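Local coordinates for protein Nsp15 (Middle East respiratory syndrome-related coronavirus, PDB 5YVD) that probably cleaves RNA at uridylates as a hexameric endoribonuclease of the EndoU family, cut from the coronavirus replicase polyprotein, at residues Ile160-Asp165 with Gln193-Ser198; Ser198-Leu203 with Val291-Leu296; Ile249-Arg254 with Ile260-Met265. All coordinates share one frame; numbering follows the deposited sequence.

Contact 1. Residues Ile160-Asp165 with Gln193-Ser198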
# COMPACT_ATOMS: atom_id res chain seq x y z
N ILE A 160 16.48 -2.28 30.08
CA ILE A 160 17.15 -1.42 31.06
C ILE A 160 18.05 -2.32 31.87
O ILE A 160 17.66 -3.40 32.30
CB ILE A 160 16.21 -0.63 31.98
CG1 ILE A 160 15.77 0.70 31.33
CG2 ILE A 160 16.94 -0.20 33.25
CD1 ILE A 160 15.40 0.63 29.88
N ILE A 161 19.27 -1.84 32.06
CA ILE A 161 20.34 -2.60 32.65
C ILE A 161 20.88 -1.76 33.85
O ILE A 161 21.05 -0.55 33.74
CB ILE A 161 21.34 -2.95 31.51
CG1 ILE A 161 21.51 -4.45 31.39
CG2 ILE A 161 22.68 -2.23 31.58
CD1 ILE A 161 20.45 -5.10 30.53
N ARG A 162 21.09 -2.40 35.00
CA ARG A 162 21.45 -1.69 36.25
C ARG A 162 22.94 -1.85 36.56
O ARG A 162 23.49 -2.95 36.38
CB ARG A 162 20.66 -2.26 37.44
CG ARG A 162 19.16 -2.24 37.28
CD ARG A 162 18.51 -0.94 37.76
NE ARG A 162 17.26 -0.67 37.04
CZ ARG A 162 16.64 0.51 36.98
NH1 ARG A 162 17.14 1.58 37.62
NH2 ARG A 162 15.51 0.61 36.27
N ASP A 163 23.55 -0.79 37.07
CA ASP A 163 24.97 -0.85 37.49
C ASP A 163 25.22 -1.88 38.62
O ASP A 163 24.36 -2.07 39.49
CB ASP A 163 25.47 0.55 37.89
CG ASP A 163 26.93 0.80 37.51
OD1 ASP A 163 27.57 -0.08 36.90
OD2 ASP A 163 27.45 1.89 37.84
N SER A 164 26.38 -2.53 38.58
CA SER A 164 26.77 -3.64 39.47
C SER A 164 28.19 -4.14 39.14
O SER A 164 28.71 -3.85 38.09
CB SER A 164 25.83 -4.84 39.33
OG SER A 164 26.25 -5.70 38.28
N ASP A 165 28.78 -4.94 40.02
CA ASP A 165 30.11 -5.52 39.74
C ASP A 165 30.12 -6.57 38.62
O ASP A 165 31.18 -6.85 38.05
CB ASP A 165 30.68 -6.18 41.00
CG ASP A 165 30.73 -5.24 42.18
OD1 ASP A 165 30.84 -4.02 41.94
OD2 ASP A 165 30.64 -5.73 43.33
N GLN A 193 13.79 6.93 36.40
CA GLN A 193 14.42 5.59 36.50
C GLN A 193 14.05 4.61 35.40
O GLN A 193 14.46 3.46 35.46
CB GLN A 193 14.08 4.95 37.85
CG GLN A 193 14.62 5.72 39.03
CD GLN A 193 16.11 5.57 39.15
OE1 GLN A 193 16.66 4.50 38.94
NE2 GLN A 193 16.77 6.65 39.51
N SER A 194 13.26 5.05 34.43
CA SER A 194 12.99 4.26 33.24
C SER A 194 12.33 2.89 33.53
O SER A 194 12.57 1.93 32.82
CB SER A 194 14.31 4.05 32.46
OG SER A 194 14.92 5.29 32.10
N ARG A 195 11.51 2.79 34.57
CA ARG A 195 10.80 1.54 34.85
C ARG A 195 9.44 1.59 34.18
O ARG A 195 9.04 2.62 33.62
CB ARG A 195 10.63 1.35 36.35
CG ARG A 195 11.94 1.16 37.08
CD ARG A 195 11.78 1.16 38.58
NE ARG A 195 11.47 2.50 39.09
CZ ARG A 195 11.56 2.86 40.36
NH1 ARG A 195 11.97 1.99 41.28
NH2 ARG A 195 11.25 4.11 40.71
N SER A 196 8.73 0.47 34.26
CA SER A 196 7.38 0.42 33.69
C SER A 196 6.54 -0.60 34.43
O SER A 196 7.05 -1.30 35.29
CB SER A 196 7.45 0.01 32.22
OG SER A 196 7.62 -1.38 32.12
N CYS A 197 5.27 -0.69 34.06
CA CYS A 197 4.33 -1.55 34.78
C CYS A 197 4.57 -3.03 34.61
O CYS A 197 4.05 -3.81 35.40
CB CYS A 197 2.89 -1.21 34.42
SG CYS A 197 2.34 0.22 35.37
N SER A 198 5.35 -3.40 33.61
CA SER A 198 5.71 -4.80 33.38
C SER A 198 7.05 -5.11 34.04
O SER A 198 7.19 -6.14 34.69
CB SER A 198 5.74 -5.10 31.88
OG SER A 198 6.92 -4.61 31.30
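Q193 meets R162 twice, once through its backbone and once through its side chain, a small example of how an arginine can tie two parts of a chain together. Q193 O accepts a hydrogen bond from R162 NH2 at 3.1 Å; the N-H points at it fairly straight (159°), and the oxygen lies at the guanidinium edge, near its plane. The amide of Q193 adds a weak second bond, R162 NH1 to Q193 OE1 at 3.2 Å, with the amide and guanidinium planes only 26° apart. The bend of the arginine chain at chi2 (-89°) turns its end toward this pair of oxygens. Next along, S194 offers carbon: its CB lies 3.8 Å from I160 CG1, while its hydroxyl is engaged with K70 and D68. R195 follows with its CG 3.7 Å from R162 NH2, approaching obliquely; its own guanidinium is taken by D293 and E207, anions that probably offset the like charge of the R162 guanidinium nearby. Together these contacts set the end of strand 159-162, in the middle domain, against the loop that leads from strand 174-178 to helix 205-212 in the endoribonuclease region, with Y153 of the paired strand 153-156 packing on R162, Q193 and S194.

Contact 2. Residues Ser198-Leu203 with Val291-Leu296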
# COMPACT_ATOMS: atom_id res chain seq x y z
N SER A 198 5.35 -3.40 33.61
CA SER A 198 5.71 -4.80 33.38
C SER A 198 7.05 -5.11 34.04
O SER A 198 7.19 -6.14 34.69
CB SER A 198 5.74 -5.10 31.88
OG SER A 198 6.92 -4.61 31.30
N ASP A 199 8.03 -4.22 33.87
CA ASP A 199 9.35 -4.38 34.50
C ASP A 199 9.60 -3.28 35.56
O ASP A 199 10.07 -2.18 35.22
CB ASP A 199 10.44 -4.38 33.43
CG ASP A 199 11.83 -4.23 34.01
OD1 ASP A 199 12.29 -5.13 34.72
OD2 ASP A 199 12.46 -3.17 33.78
N PHE A 200 9.30 -3.58 36.83
CA PHE A 200 9.43 -2.61 37.93
C PHE A 200 10.04 -3.26 39.18
O PHE A 200 9.47 -4.20 39.75
CB PHE A 200 8.07 -1.97 38.30
CG PHE A 200 8.20 -0.78 39.25
CD1 PHE A 200 8.07 0.51 38.78
CD2 PHE A 200 8.46 -0.97 40.60
CE1 PHE A 200 8.21 1.59 39.64
CE2 PHE A 200 8.61 0.11 41.45
CZ PHE A 200 8.49 1.40 40.96
N LEU A 201 11.17 -2.72 39.64
CA LEU A 201 11.81 -3.23 40.83
C LEU A 201 12.09 -2.10 41.78
O LEU A 201 12.64 -1.09 41.36
CB LEU A 201 13.12 -3.96 40.49
CG LEU A 201 13.01 -5.50 40.50
CD1 LEU A 201 12.17 -6.03 39.33
CD2 LEU A 201 14.41 -6.12 40.50
N PRO A 202 11.74 -2.27 43.06
CA PRO A 202 11.96 -1.22 44.03
C PRO A 202 13.44 -0.98 44.21
O PRO A 202 14.24 -1.87 43.96
CB PRO A 202 11.31 -1.75 45.31
CG PRO A 202 11.36 -3.22 45.17
CD PRO A 202 11.18 -3.49 43.69
N LEU A 203 13.79 0.22 44.63
CA LEU A 203 15.17 0.65 44.65
C LEU A 203 15.62 1.14 46.02
O LEU A 203 16.78 1.48 46.18
CB LEU A 203 15.35 1.78 43.63
CG LEU A 203 15.30 1.40 42.15
CD1 LEU A 203 15.16 2.66 41.29
CD2 LEU A 203 16.53 0.59 41.75
N VAL A 291 2.79 11.45 34.40
CA VAL A 291 3.45 10.55 35.33
C VAL A 291 4.96 10.58 35.21
O VAL A 291 5.50 10.48 34.11
CB VAL A 291 2.96 9.10 35.11
CG1 VAL A 291 3.66 8.15 36.08
CG2 VAL A 291 1.45 9.03 35.26
N ILE A 292 5.64 10.70 36.35
CA ILE A 292 7.10 10.63 36.43
C ILE A 292 7.49 9.42 37.27
O ILE A 292 6.86 9.14 38.29
CB ILE A 292 7.69 11.85 37.12
CG1 ILE A 292 6.95 13.11 36.72
CG2 ILE A 292 9.16 12.01 36.78
CD1 ILE A 292 7.15 13.50 35.25
N ASP A 293 8.54 8.74 36.86
CA ASP A 293 9.09 7.63 37.61
C ASP A 293 10.33 8.09 38.37
O ASP A 293 11.45 7.84 37.96
CB ASP A 293 9.43 6.48 36.67
CG ASP A 293 10.12 5.34 37.36
OD1 ASP A 293 10.79 4.56 36.67
OD2 ASP A 293 9.99 5.19 38.58
N LEU A 294 10.12 8.80 39.47
CA LEU A 294 11.22 9.14 40.35
C LEU A 294 11.36 8.07 41.42
O LEU A 294 10.37 7.47 41.84
CB LEU A 294 10.98 10.47 41.05
CG LEU A 294 10.90 11.67 40.11
CD1 LEU A 294 10.19 12.82 40.82
CD2 LEU A 294 12.29 12.06 39.60
N LYS A 295 12.60 7.84 41.85
CA LYS A 295 12.85 7.17 43.12
C LYS A 295 11.92 7.84 44.11
O LYS A 295 11.85 9.06 44.17
CB LYS A 295 14.30 7.37 43.53
CG LYS A 295 14.74 6.57 44.74
CD LYS A 295 15.28 5.20 44.34
CE LYS A 295 16.70 5.28 43.79
NZ LYS A 295 17.73 5.62 44.81
N LEU A 296 11.16 7.05 44.87
CA LEU A 296 10.14 7.63 45.75
C LEU A 296 10.76 8.53 46.83
O LEU A 296 10.23 9.58 47.16
CB LEU A 296 9.30 6.54 46.40
CG LEU A 296 8.33 6.92 47.52
CD1 LEU A 296 7.19 7.77 46.99
CD2 LEU A 296 7.80 5.65 48.16
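L203 and K295 show how a lysine can make a contact with its methylenes alone. In K295 the CB starts a chain whose CG lies anti to the backbone N (chi1 -172°), and bends at chi2, chi3 and chi4 then curl the chain instead of letting it reach straight out. The curl presents K295 CD to L203, 3.5 Å from L203 CB and 4.0 Å from L203 CD1. One atom further on, K295 CE remains against the same leucine, 3.8 Å from L203 CB and 3.9 Å from L203 CD1. The two side chains cross at about a right angle, so the middle of the lysine lies across the base of the leucine and one of its methyls. With CD and CE, two aliphatic carbons, doing the touching, the pairing is one of carbon against carbon.

A second, looser touch lies deeper. F200 CE1 comes within 4.2 Å of D293 OD2, the carboxylate standing oblique to the ring with the two planes 39° apart. The acid's main partner is R195, whose NH2 forms a salt bridge with the same OD2, so F200 borders an ion pair.

Both segments are connecting loops of the endoribonuclease region. The 198-203 loop runs toward helix 205-212; the other loop, residues 291-296, joins strand 285-291 to helix 296-304, with K295 at the N-cap position. E207 of helix 205-212 accepts a bond from L296 N and a weak one from L203 N, while helix 248-255 stacks Y252 on the F200 ring, packs L248 and I249 against F200, and sets L248 against D293.

Contact 3. Residues Ile249-Arg254 with Ile260-Met265. Unlike the reference sequence in segment 249-254: R254 (reference Lys).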
# COMPACT_ATOMS: atom_id res chain seq x y z
N ILE A 249 5.52 4.61 40.64
CA ILE A 249 5.42 3.53 41.61
C ILE A 249 3.96 3.39 42.11
O ILE A 249 3.48 2.27 42.33
CB ILE A 249 6.43 3.72 42.76
CG1 ILE A 249 6.43 2.49 43.70
CG2 ILE A 249 6.15 5.00 43.53
CD1 ILE A 249 7.57 2.50 44.71
N GLY A 250 3.27 4.51 42.27
CA GLY A 250 1.86 4.49 42.67
C GLY A 250 0.95 3.93 41.58
O GLY A 250 -0.01 3.20 41.88
N LEU A 251 1.24 4.26 40.33
CA LEU A 251 0.53 3.70 39.20
C LEU A 251 0.78 2.20 39.07
O LEU A 251 -0.16 1.44 38.82
CB LEU A 251 0.90 4.42 37.88
CG LEU A 251 0.41 3.79 36.58
CD1 LEU A 251 -1.09 3.68 36.60
CD2 LEU A 251 0.83 4.58 35.36
N TYR A 252 2.03 1.79 39.18
CA TYR A 252 2.36 0.36 39.13
C TYR A 252 1.62 -0.39 40.24
O TYR A 252 0.94 -1.41 39.97
CB TYR A 252 3.86 0.16 39.30
CG TYR A 252 4.28 -1.26 39.56
CD1 TYR A 252 4.73 -1.64 40.81
CD2 TYR A 252 4.26 -2.21 38.56
CE1 TYR A 252 5.14 -2.94 41.05
CE2 TYR A 252 4.67 -3.51 38.78
CZ TYR A 252 5.10 -3.86 40.03
OH TYR A 252 5.51 -5.14 40.29
N LYS A 253 1.75 0.10 41.47
CA LYS A 253 1.17 -0.60 42.61
C LYS A 253 -0.29 -0.81 42.34
O LYS A 253 -0.85 -1.87 42.58
CB LYS A 253 1.33 0.20 43.89
CG LYS A 253 0.64 -0.42 45.07
CD LYS A 253 1.00 0.28 46.36
CE LYS A 253 0.20 -0.28 47.53
NZ LYS A 253 -1.25 0.01 47.38
N ARG A 254 -0.89 0.24 41.81
CA ARG A 254 -2.29 0.26 41.59
C ARG A 254 -2.71 -0.76 40.56
O ARG A 254 -3.57 -1.58 40.81
CB ARG A 254 -2.71 1.64 41.13
CG ARG A 254 -4.15 1.72 40.68
CD ARG A 254 -5.07 1.50 41.85
NE ARG A 254 -6.40 1.11 41.42
CZ ARG A 254 -7.40 0.82 42.25
NH1 ARG A 254 -7.25 0.91 43.57
NH2 ARG A 254 -8.56 0.45 41.74
N ILE A 260 -7.14 -1.78 36.01
CA ILE A 260 -6.72 -0.55 35.34
C ILE A 260 -6.43 -0.77 33.87
O ILE A 260 -5.75 -1.72 33.51
CB ILE A 260 -5.44 0.05 36.01
CG1 ILE A 260 -5.81 0.69 37.35
CG2 ILE A 260 -4.71 1.02 35.05
CD1 ILE A 260 -5.55 2.17 37.44
N ILE A 261 -6.91 0.16 33.04
CA ILE A 261 -6.61 0.23 31.61
C ILE A 261 -5.89 1.53 31.29
O ILE A 261 -6.37 2.61 31.64
CB ILE A 261 -7.88 0.27 30.77
CG1 ILE A 261 -8.60 -1.07 30.82
CG2 ILE A 261 -7.56 0.61 29.31
CD1 ILE A 261 -9.67 -1.20 29.75
N MET A 262 -4.79 1.42 30.56
CA MET A 262 -4.03 2.58 30.14
C MET A 262 -3.88 2.61 28.64
O MET A 262 -3.91 1.59 27.97
CB MET A 262 -2.64 2.52 30.72
CG MET A 262 -2.59 2.54 32.22
SD MET A 262 -1.05 1.80 32.74
CE MET A 262 0.16 2.94 32.08
N GLU A 263 -3.65 3.81 28.14
CA GLU A 263 -3.52 4.07 26.73
C GLU A 263 -2.51 5.22 26.73
O GLU A 263 -2.75 6.26 27.36
CB GLU A 263 -4.87 4.56 26.19
CG GLU A 263 -5.48 3.84 24.99
CD GLU A 263 -6.87 4.39 24.57
OE1 GLU A 263 -7.74 4.74 25.44
OE2 GLU A 263 -7.11 4.46 23.33
N GLU A 264 -1.35 5.01 26.11
CA GLU A 264 -0.36 6.09 25.98
C GLU A 264 -0.37 6.52 24.52
O GLU A 264 0.03 5.78 23.62
CB GLU A 264 1.04 5.68 26.44
CG GLU A 264 2.09 6.78 26.24
CD GLU A 264 3.50 6.43 26.74
OE1 GLU A 264 3.86 5.25 26.81
OE2 GLU A 264 4.27 7.35 27.05
N MET A 265 -0.83 7.75 24.31
CA MET A 265 -1.01 8.28 22.97
C MET A 265 0.31 8.42 22.22
O MET A 265 0.37 8.11 21.03
CB MET A 265 -1.75 9.62 23.02
CG MET A 265 -3.11 9.60 23.74
SD MET A 265 -4.25 8.20 23.45
CE MET A 265 -4.76 8.43 21.75
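A helix, a short connection and a strand form this contact: after helix 248-255 the chain turns back, and side chains of the helix meet those of strand 260-263, outermost in this chain's three-stranded antiparallel sheet, which continues with 273-279 and 285-291. The example is one of aliphatic packing between a helix and a sheet, made by two separate pairs.

L251 and M262 meet end to end, methyl against methyl, with L251 CD2 lying 3.7 Å from M262 CE. The methionine runs nearly extended at chi2 (156°) and then bends at chi3 (64°), which sets its terminal methyl rather than its sulfur nearest the leucine.

Three residues on along the helix, R254, which departs from the lysine of the reference sequence, crosses I260 at about a right angle. R254 CG sits 3.6 Å from I260 CD1 and 3.9 Å from I260 CG1, and the NE of R254 is 4.1 Å from that same CG1, which lies at the edge of the guanidinium near its plane. The charged end goes elsewhere: R254 NH2 forms a salt bridge with E279, and the guanidinium makes a cation-pi contact with F237. On strand 273-279, I260 packs on I277 and M262 on Y275, while the neighbouring E263 is hydrogen-bonded to Y58 of a third subunit.

No hydrogen bond joins the two segments. The contact is thus one of packing, carbon buried against carbon, alongside the short covalent connection, and the arginine divides its roles, lending its CG to I260 while its charge is probably stabilised by E279.

Contact 1 lies at the surface and bridges the middle and endoribonuclease regions; contacts 2 and 3 are partly buried and stay within the latter. The chemistry follows the place: contact 1 rests on one sound and one weak arginine hydrogen bond to oxygen, with some packing, whereas contacts 2 and 3 have no hydrogen bond across them and rely mainly on carbon, each using carbon of a basic side chain. Contacts 1 and 2 share S198 and the same loop, and are further joined by the R195–D293 salt bridge. Contact 3 holds a helix to a strand instead, yet its helix touches the others, through F200 against I249 and Y252, and C197 against L251 and Y252.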